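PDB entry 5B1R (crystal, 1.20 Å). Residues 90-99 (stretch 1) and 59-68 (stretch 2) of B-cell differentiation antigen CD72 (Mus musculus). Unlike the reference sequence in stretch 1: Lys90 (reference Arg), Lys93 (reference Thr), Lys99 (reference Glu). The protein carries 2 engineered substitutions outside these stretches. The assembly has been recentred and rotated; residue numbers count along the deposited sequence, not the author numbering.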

ATOM      1  N   LYS A  90       4.747   3.353   5.917  1.00  9.74           N
ATOM      2  CA  LYS A  90       3.355   3.702   5.688  1.00  9.96           C
ATOM      3  C   LYS A  90       3.321   4.956   4.845  1.00 10.05           C
ATOM      4  O   LYS A  90       4.259   5.741   4.867  1.00 12.47           O
ATOM      5  CB  LYS A  90       2.616   3.905   7.011  1.00 11.10           C
ATOM      6  CG  LYS A  90       3.030   5.170   7.753  1.00 11.58           C
ATOM      7  CD  LYS A  90       2.486   5.229   9.179  1.00 14.31           C
ATOM      8  CE  LYS A  90       2.608   6.628   9.758  1.00 15.56           C
ATOM      9  NZ  LYS A  90       4.017   7.074   9.796  1.00 17.83           N
ATOM     10  N   ILE A  91       2.242   5.156   4.102  1.00  9.78           N
ATOM     11  CA  ILE A  91       2.082   6.405   3.372  1.00 10.66           C
ATOM     12  C   ILE A  91       1.223   7.369   4.198  1.00 10.85           C
ATOM     13  O   ILE A  91       0.245   6.981   4.834  1.00 11.32           O
ATOM     14  CB  ILE A  91       1.535   6.205   1.937  1.00 10.19           C
ATOM     15  CG1 ILE A  91       0.179   5.485   1.937  1.00 10.47           C
ATOM     16  CG2 ILE A  91       2.573   5.456   1.109  1.00 11.67           C
ATOM     17  CD1 ILE A  91      -0.480   5.437   0.552  1.00 11.70           C
ATOM     18  N   LYS A  92       1.613   8.629   4.158  1.00 11.19           N
ATOM     19  CA  LYS A  92       0.961   9.672   4.941  1.00 12.98           C
ATOM     20  C   LYS A  92       0.905  10.927   4.097  1.00 12.62           C
ATOM     21  O   LYS A  92       1.835  11.214   3.334  1.00 13.88           O
ATOM     22  CB  LYS A  92       1.748   9.917   6.225  1.00 15.75           C
ATOM     23  CG  LYS A  92       1.155  11.004   7.101  1.00 18.26           C
ATOM     24  CD  LYS A  92       1.802  10.986   8.475  1.00 22.55           C
ATOM     25  CE  LYS A  92       1.145  11.974   9.442  1.00 28.57           C
ATOM     26  NZ  LYS A  92       1.573  11.698  10.837  1.00 36.89           N
ATOM     27  N   LYS A  93      -0.190  11.672   4.210  1.00 13.99           N
ATOM     28  CA  LYS A  93      -0.365  12.832   3.350  1.00 15.81           C
ATOM     29  C   LYS A  93       0.147  14.094   3.996  1.00 18.79           C
ATOM     30  O   LYS A  93      -0.256  14.443   5.104  1.00 21.25           O
ATOM     31  CB  LYS A  93      -1.825  13.030   2.931  1.00 17.23           C
ATOM     32  CG  LYS A  93      -1.940  13.972   1.734  1.00 21.96           C
ATOM     33  CD  LYS A  93      -3.327  14.039   1.143  1.00 27.98           C
ATOM     34  CE  LYS A  93      -3.276  14.819  -0.163  1.00 29.87           C
ATOM     35  NZ  LYS A  93      -4.626  15.243  -0.628  1.00 32.91           N
ATOM     36  N   TYR A  94       1.051  14.764   3.293  1.00 20.89           N
ATOM     37  CA  TYR A  94       1.547  16.065   3.717  1.00 26.36           C
ATOM     38  C   TYR A  94       1.091  17.120   2.734  1.00 32.60           C
ATOM     39  O   TYR A  94       1.556  17.157   1.597  1.00 34.46           O
ATOM     40  CB  TYR A  94       3.067  16.048   3.796  1.00 27.85           C
ATOM     41  CG  TYR A  94       3.585  15.158   4.891  1.00 29.98           C
ATOM     42  CD1 TYR A  94       3.824  13.808   4.660  1.00 28.10           C
ATOM     43  CD2 TYR A  94       3.818  15.661   6.165  1.00 33.67           C
ATOM     44  CE1 TYR A  94       4.294  12.991   5.665  1.00 31.20           C
ATOM     45  CE2 TYR A  94       4.287  14.851   7.173  1.00 35.04           C
ATOM     46  CZ  TYR A  94       4.525  13.518   6.919  1.00 36.41           C
ATOM     47  OH  TYR A  94       4.995  12.707   7.926  1.00 40.66           O
ATOM     48  N   TYR A  95       0.178  17.976   3.183  1.00 37.78           N
ATOM     49  CA  TYR A  95      -0.393  19.007   2.331  1.00 43.73           C
ATOM     50  C   TYR A  95      -0.957  18.382   1.058  1.00 43.36           C
ATOM     51  O   TYR A  95      -1.993  17.722   1.098  1.00 43.90           O
ATOM     52  CB  TYR A  95       0.650  20.087   2.034  1.00 51.57           C
ATOM     53  CG  TYR A  95       1.413  20.489   3.276  1.00 60.52           C
ATOM     54  CD1 TYR A  95       0.831  21.312   4.233  1.00 64.77           C
ATOM     55  CD2 TYR A  95       2.701  20.024   3.508  1.00 64.80           C
ATOM     56  CE1 TYR A  95       1.518  21.674   5.378  1.00 67.78           C
ATOM     57  CE2 TYR A  95       3.396  20.380   4.652  1.00 67.86           C
ATOM     58  CZ  TYR A  95       2.800  21.207   5.583  1.00 69.83           C
ATOM     59  OH  TYR A  95       3.485  21.565   6.722  1.00 72.13           O
ATOM     60  N   GLN A  96      -0.262  18.553  -0.061  1.00 42.68           N
ATOM     61  CA  GLN A  96      -0.771  18.042  -1.330  1.00 42.61           C
ATOM     62  C   GLN A  96      -0.185  16.695  -1.767  1.00 36.60           C
ATOM     63  O   GLN A  96      -0.646  16.117  -2.748  1.00 38.50           O
ATOM     64  CB  GLN A  96      -0.592  19.080  -2.444  1.00 47.92           C
ATOM     65  CG  GLN A  96      -1.256  20.432  -2.173  1.00 52.73           C
ATOM     66  CD  GLN A  96      -2.769  20.412  -2.350  1.00 56.88           C
ATOM     67  OE1 GLN A  96      -3.418  19.374  -2.209  1.00 58.14           O
ATOM     68  NE2 GLN A  96      -3.337  21.571  -2.666  1.00 58.52           N
ATOM     69  N   LYS A  97       0.815  16.190  -1.048  1.00 29.57           N
ATOM     70  CA  LYS A  97       1.497  14.965  -1.478  1.00 26.08           C
ATOM     71  C   LYS A  97       1.527  13.853  -0.442  1.00 19.95           C
ATOM     72  O   LYS A  97       1.900  14.077   0.710  1.00 20.31           O
ATOM     73  CB  LYS A  97       2.944  15.260  -1.876  1.00 30.27           C
ATOM     74  CG  LYS A  97       3.129  15.770  -3.288  1.00 35.61           C
ATOM     75  CD  LYS A  97       4.606  15.937  -3.595  1.00 38.89           C
ATOM     76  CE  LYS A  97       4.816  16.757  -4.851  1.00 42.50           C
ATOM     77  NZ  LYS A  97       6.254  17.106  -5.018  1.00 44.62           N
ATOM     78  N   TRP A  98       1.173  12.644  -0.876  1.00 17.01           N
ATOM     79  CA  TRP A  98       1.456  11.447  -0.091  1.00 13.78           C
ATOM     80  C   TRP A  98       2.962  11.190  -0.104  1.00 13.85           C
ATOM     81  O   TRP A  98       3.610  11.345  -1.137  1.00 15.90           O
ATOM     82  CB  TRP A  98       0.689  10.235  -0.646  1.00 14.40           C
ATOM     83  CG  TRP A  98      -0.788  10.357  -0.415  1.00 13.59           C
ATOM     84  CD1 TRP A  98      -1.703  10.958  -1.230  1.00 15.01           C
ATOM     85  CD2 TRP A  98      -1.511   9.899   0.732  1.00 12.98           C
ATOM     86  NE1 TRP A  98      -2.952  10.896  -0.660  1.00 14.98           N
ATOM     87  CE2 TRP A  98      -2.861  10.245   0.541  1.00 13.36           C
ATOM     88  CE3 TRP A  98      -1.145   9.228   1.900  1.00 13.41           C
ATOM     89  CZ2 TRP A  98      -3.843   9.955   1.476  1.00 14.80           C
ATOM     90  CZ3 TRP A  98      -2.126   8.928   2.820  1.00 13.00           C
ATOM     91  CH2 TRP A  98      -3.460   9.297   2.608  1.00 15.26           C
ATOM     92  N   LYS A  99       3.497  10.809   1.055  1.00 12.83           N
ATOM     93  CA  LYS A  99       4.906  10.484   1.207  1.00 12.88           C
ATOM     94  C   LYS A  99       5.054   9.139   1.896  1.00 12.10           C
ATOM     95  O   LYS A  99       4.195   8.739   2.682  1.00 13.48           O
ATOM     96  CB  LYS A  99       5.621  11.559   2.035  1.00 15.49           C
ATOM     97  CG  LYS A  99       5.714  12.891   1.319  1.00 17.59           C
ATOM     98  CD  LYS A  99       6.479  13.919   2.120  1.00 23.19           C
ATOM     99  CE  LYS A  99       6.448  15.266   1.417  1.00 26.35           C
ATOM    100  NZ  LYS A  99       7.421  15.363   0.288  1.00 26.60           N
TER
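Stretch 2 59-68: LEELLDRSKS

Stretch 1 is a β-hairpin. Strands 90-94 and 97-99 are joined by a type II' turn from Tyr94 to Lys97, and paired by backbone hydrogen bonds such as Lys99 N to Lys92 O (2.8 Å). Stretch 2 begins in a helix that starts earlier in the chain and includes Leu59 and Glu60. A type I turn spans Glu60 to Leu63, and a second spans Asp64 to Lys67, closed by Lys67 N to Asp64 O (3.0 Å). Ser66 OG and Ser66 N both donate to Asp64 OD1, at 2.8 and 2.9 Å, which braces this second turn.

Stretch 2 crosses the hairpin from strand 97-99 toward strand 90-94, and its CA neighbours run from Trp98 through Lys93 to Lys92. Glu60 lies nearest Trp98, Arg65 nearest Lys93, and Ser68 nearest Lys92, with CA to CA distances of 8.5, 5.9 and 4.6 Å. The two stretches bury 595 Å² in all.

The apolar part centres on Trp98, whose CA-to-CB bond points toward stretch 2. Leu63 CD1 lies over one face of the Trp98 six-membered ring, 4.0 Å from its centroid and 14° off the normal, a CH-pi contact. Leu63 CB approaches Trp98 CZ2 at 3.6 Å. Leu63 CD1 also meets Ile91 CD1 at 3.7 Å, so this leucine touches both residues.

Oxygens line the edge of the same indole. Asp64 O is 3.5 Å from Trp98 CH2, Lys67 O is 3.5 Å from Trp98 CZ3, and Glu60 OE2 is 3.4 Å from Trp98 CD1. These are contacts to ring carbons.

One direct hydrogen bond crosses the stretches. Arg65 NH2 donates to Tyr95 O at 2.6 Å, with an angle of 150°. The carbonyl lies at the edge of the guanidinium, near its plane, where the N-H groups point. Lys93 CE lies over one face of this group. Lys93 NZ is 3.0 Å from Arg65 NH1; both are donors of like charge, so no hydrogen bond forms.

Two waters add indirect links. Water 1 donates to Glu60 OE2 (2.7 Å) and accepts from Trp98 N (2.9 Å). Water 2 donates to Arg65 O and Lys67 O, both at 2.7 Å, and accepts from Lys93 N at 2.9 Å. It thus ties the second turn to the strand backbone.

Ser68 packs closely at the end of stretch 2. Ser68 CA makes a CA-H...O contact with Ile91 O at 3.1 Å. Ser68 OG lies 3.4 Å from Lys92 CG and 3.6 Å from Lys90 CE. Lys90 and Lys93 both differ from the reference sequence.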

ATOM      1  N   LEU A  59      -6.390   4.855  -7.000  1.00 10.65           N
ATOM      2  CA  LEU A  59      -6.171   4.510  -5.604  1.00 10.71           C
ATOM      3  C   LEU A  59      -6.072   5.773  -4.744  1.00 10.05           C
ATOM      4  O   LEU A  59      -6.741   5.887  -3.702  1.00 10.94           O
ATOM      5  CB  LEU A  59      -4.901   3.661  -5.455  1.00 10.47           C
ATOM      6  CG  LEU A  59      -4.454   3.373  -4.021  1.00  9.39           C
ATOM      7  CD1 LEU A  59      -5.461   2.535  -3.246  1.00 10.87           C
ATOM      8  CD2 LEU A  59      -3.102   2.682  -4.072  1.00 10.65           C
ATOM      9  N   GLU A  60      -5.223   6.715  -5.159  1.00 10.69           N
ATOM     10  CA  GLU A  60      -4.946   7.895  -4.359  1.00 11.60           C
ATOM     11  C   GLU A  60      -6.230   8.643  -4.017  1.00 12.02           C
ATOM     12  O   GLU A  60      -6.410   9.099  -2.887  1.00 13.63           O
ATOM     13  CB  GLU A  60      -3.964   8.796  -5.107  1.00 13.11           C
ATOM     14  CG  GLU A  60      -3.568  10.031  -4.320  1.00 13.54           C
ATOM     15  CD  GLU A  60      -2.370  10.771  -4.885  1.00 16.82           C
ATOM     16  OE1 GLU A  60      -1.608  10.188  -5.697  1.00 19.04           O
ATOM     17  OE2 GLU A  60      -2.172  11.941  -4.484  1.00 19.71           O
ATOM     18  N   GLU A  61      -7.144   8.731  -4.980  1.00 11.92           N
ATOM     19  CA  GLU A  61      -8.365   9.499  -4.790  1.00 13.58           C
ATOM     20  C   GLU A  61      -9.329   8.887  -3.789  1.00 13.04           C
ATOM     21  O   GLU A  61     -10.218   9.584  -3.299  1.00 14.90           O
ATOM     22  CB  GLU A  61      -9.072   9.695  -6.122  1.00 18.21           C
ATOM     23  CG  GLU A  61      -8.314  10.606  -7.076  1.00 23.95           C
ATOM     24  CD  GLU A  61      -9.048  10.833  -8.393  1.00 34.99           C
ATOM     25  OE1 GLU A  61      -8.404  11.332  -9.343  1.00 41.46           O
ATOM     26  OE2 GLU A  61     -10.259  10.516  -8.484  1.00 38.47           O
ATOM     27  N   LEU A  62      -9.148   7.606  -3.472  1.00 12.16           N
ATOM     28  CA  LEU A  62      -9.998   6.920  -2.501  1.00 11.95           C
ATOM     29  C   LEU A  62      -9.397   6.833  -1.099  1.00 12.85           C
ATOM     30  O   LEU A  62     -10.050   6.369  -0.166  1.00 15.62           O
ATOM     31  CB  LEU A  62     -10.371   5.523  -3.004  1.00 12.64           C
ATOM     32  CG  LEU A  62     -11.351   5.567  -4.179  1.00 13.05           C
ATOM     33  CD1 LEU A  62     -11.486   4.185  -4.801  1.00 16.90           C
ATOM     34  CD2 LEU A  62     -12.703   6.059  -3.693  1.00 16.67           C
ATOM     35  N   LEU A  63      -8.157   7.280  -0.930  1.00 11.86           N
ATOM     36  CA  LEU A  63      -7.554   7.268   0.397  1.00 11.88           C
ATOM     37  C   LEU A  63      -8.088   8.418   1.245  1.00 13.86           C
ATOM     38  O   LEU A  63      -8.369   9.501   0.737  1.00 14.80           O
ATOM     39  CB  LEU A  63      -6.039   7.379   0.281  1.00 12.56           C
ATOM     40  CG  LEU A  63      -5.335   6.257  -0.479  1.00 12.35           C
ATOM     41  CD1 LEU A  63      -3.833   6.558  -0.582  1.00 13.63           C
ATOM     42  CD2 LEU A  63      -5.574   4.919   0.177  1.00 12.67           C
ATOM     43  N   ASP A  64      -8.190   8.184   2.544  1.00 13.67           N
ATOM     44  CA  ASP A  64      -8.594   9.201   3.497  1.00 14.06           C
ATOM     45  C   ASP A  64      -7.346   9.991   3.881  1.00 15.60           C
ATOM     46  O   ASP A  64      -6.395   9.434   4.444  1.00 15.19           O
ATOM     47  CB  ASP A  64      -9.195   8.494   4.703  1.00 16.15           C
ATOM     48  CG  ASP A  64      -9.716   9.444   5.758  1.00 17.51           C
ATOM     49  OD1 ASP A  64      -9.265  10.607   5.834  1.00 18.85           O
ATOM     50  OD2 ASP A  64     -10.576   8.996   6.545  1.00 21.89           O
ATOM     51  N   ARG A  65      -7.342  11.283   3.570  1.00 16.94           N
ATOM     52  CA  ARG A  65      -6.163  12.116   3.803  1.00 19.16           C
ATOM     53  C   ARG A  65      -5.784  12.259   5.280  1.00 18.38           C
ATOM     54  O   ARG A  65      -4.677  12.690   5.597  1.00 20.54           O
ATOM     55  CB  ARG A  65      -6.339  13.497   3.169  1.00 26.87           C
ATOM     56  CG  ARG A  65      -7.299  14.411   3.910  1.00 34.48           C
ATOM     57  CD  ARG A  65      -7.130  15.860   3.457  1.00 41.34           C
ATOM     58  NE  ARG A  65      -5.758  16.332   3.647  1.00 46.72           N
ATOM     59  CZ  ARG A  65      -5.028  16.937   2.713  1.00 47.33           C
ATOM     60  NH1 ARG A  65      -5.535  17.160   1.507  1.00 47.32           N
ATOM     61  NH2 ARG A  65      -3.788  17.324   2.987  1.00 46.11           N
ATOM     62  N   SER A  66      -6.697  11.897   6.178  1.00 18.30           N
ATOM     63  CA  SER A  66      -6.425  11.975   7.612  1.00 20.79           C
ATOM     64  C   SER A  66      -5.829  10.681   8.170  1.00 19.95           C
ATOM     65  O   SER A  66      -5.565  10.592   9.369  1.00 24.29           O
ATOM     66  CB  SER A  66      -7.701  12.310   8.385  1.00 24.18           C
ATOM     67  OG  SER A  66      -8.568  11.194   8.438  1.00 26.53           O
ATOM     68  N   LYS A  67      -5.631   9.678   7.315  1.00 16.04           N
ATOM     69  CA  LYS A  67      -5.109   8.387   7.754  1.00 14.56           C
ATOM     70  C   LYS A  67      -3.759   8.104   7.108  1.00 13.23           C
ATOM     71  O   LYS A  67      -3.434   8.640   6.050  1.00 14.14           O
ATOM     72  CB  LYS A  67      -6.083   7.264   7.370  1.00 16.70           C
ATOM     73  CG  LYS A  67      -7.478   7.378   7.979  1.00 21.16           C
ATOM     74  CD  LYS A  67      -7.492   6.922   9.422  1.00 28.53           C
ATOM     75  CE  LYS A  67      -8.898   6.995  10.011  1.00 32.12           C
ATOM     76  NZ  LYS A  67      -9.847   6.108   9.280  1.00 35.05           N
ATOM     77  N   SER A  68      -2.972   7.248   7.748  1.00 12.65           N
ATOM     78  CA  SER A  68      -1.761   6.708   7.132  1.00 11.78           C
ATOM     79  C   SER A  68      -1.976   5.239   6.881  1.00 10.77           C
ATOM     80  O   SER A  68      -2.616   4.559   7.691  1.00 13.48           O
ATOM     81  CB  SER A  68      -0.563   6.853   8.053  1.00 14.42           C
ATOM     82  OG  SER A  68      -0.297   8.205   8.372  1.00 17.30           O
TER
HETATM   83  O   HOH W   1       0.279  12.653  -3.676  1.00 23.56           O
HETATM   84  O   HOH W   2      -2.470  11.111   5.859  1.00 17.51           O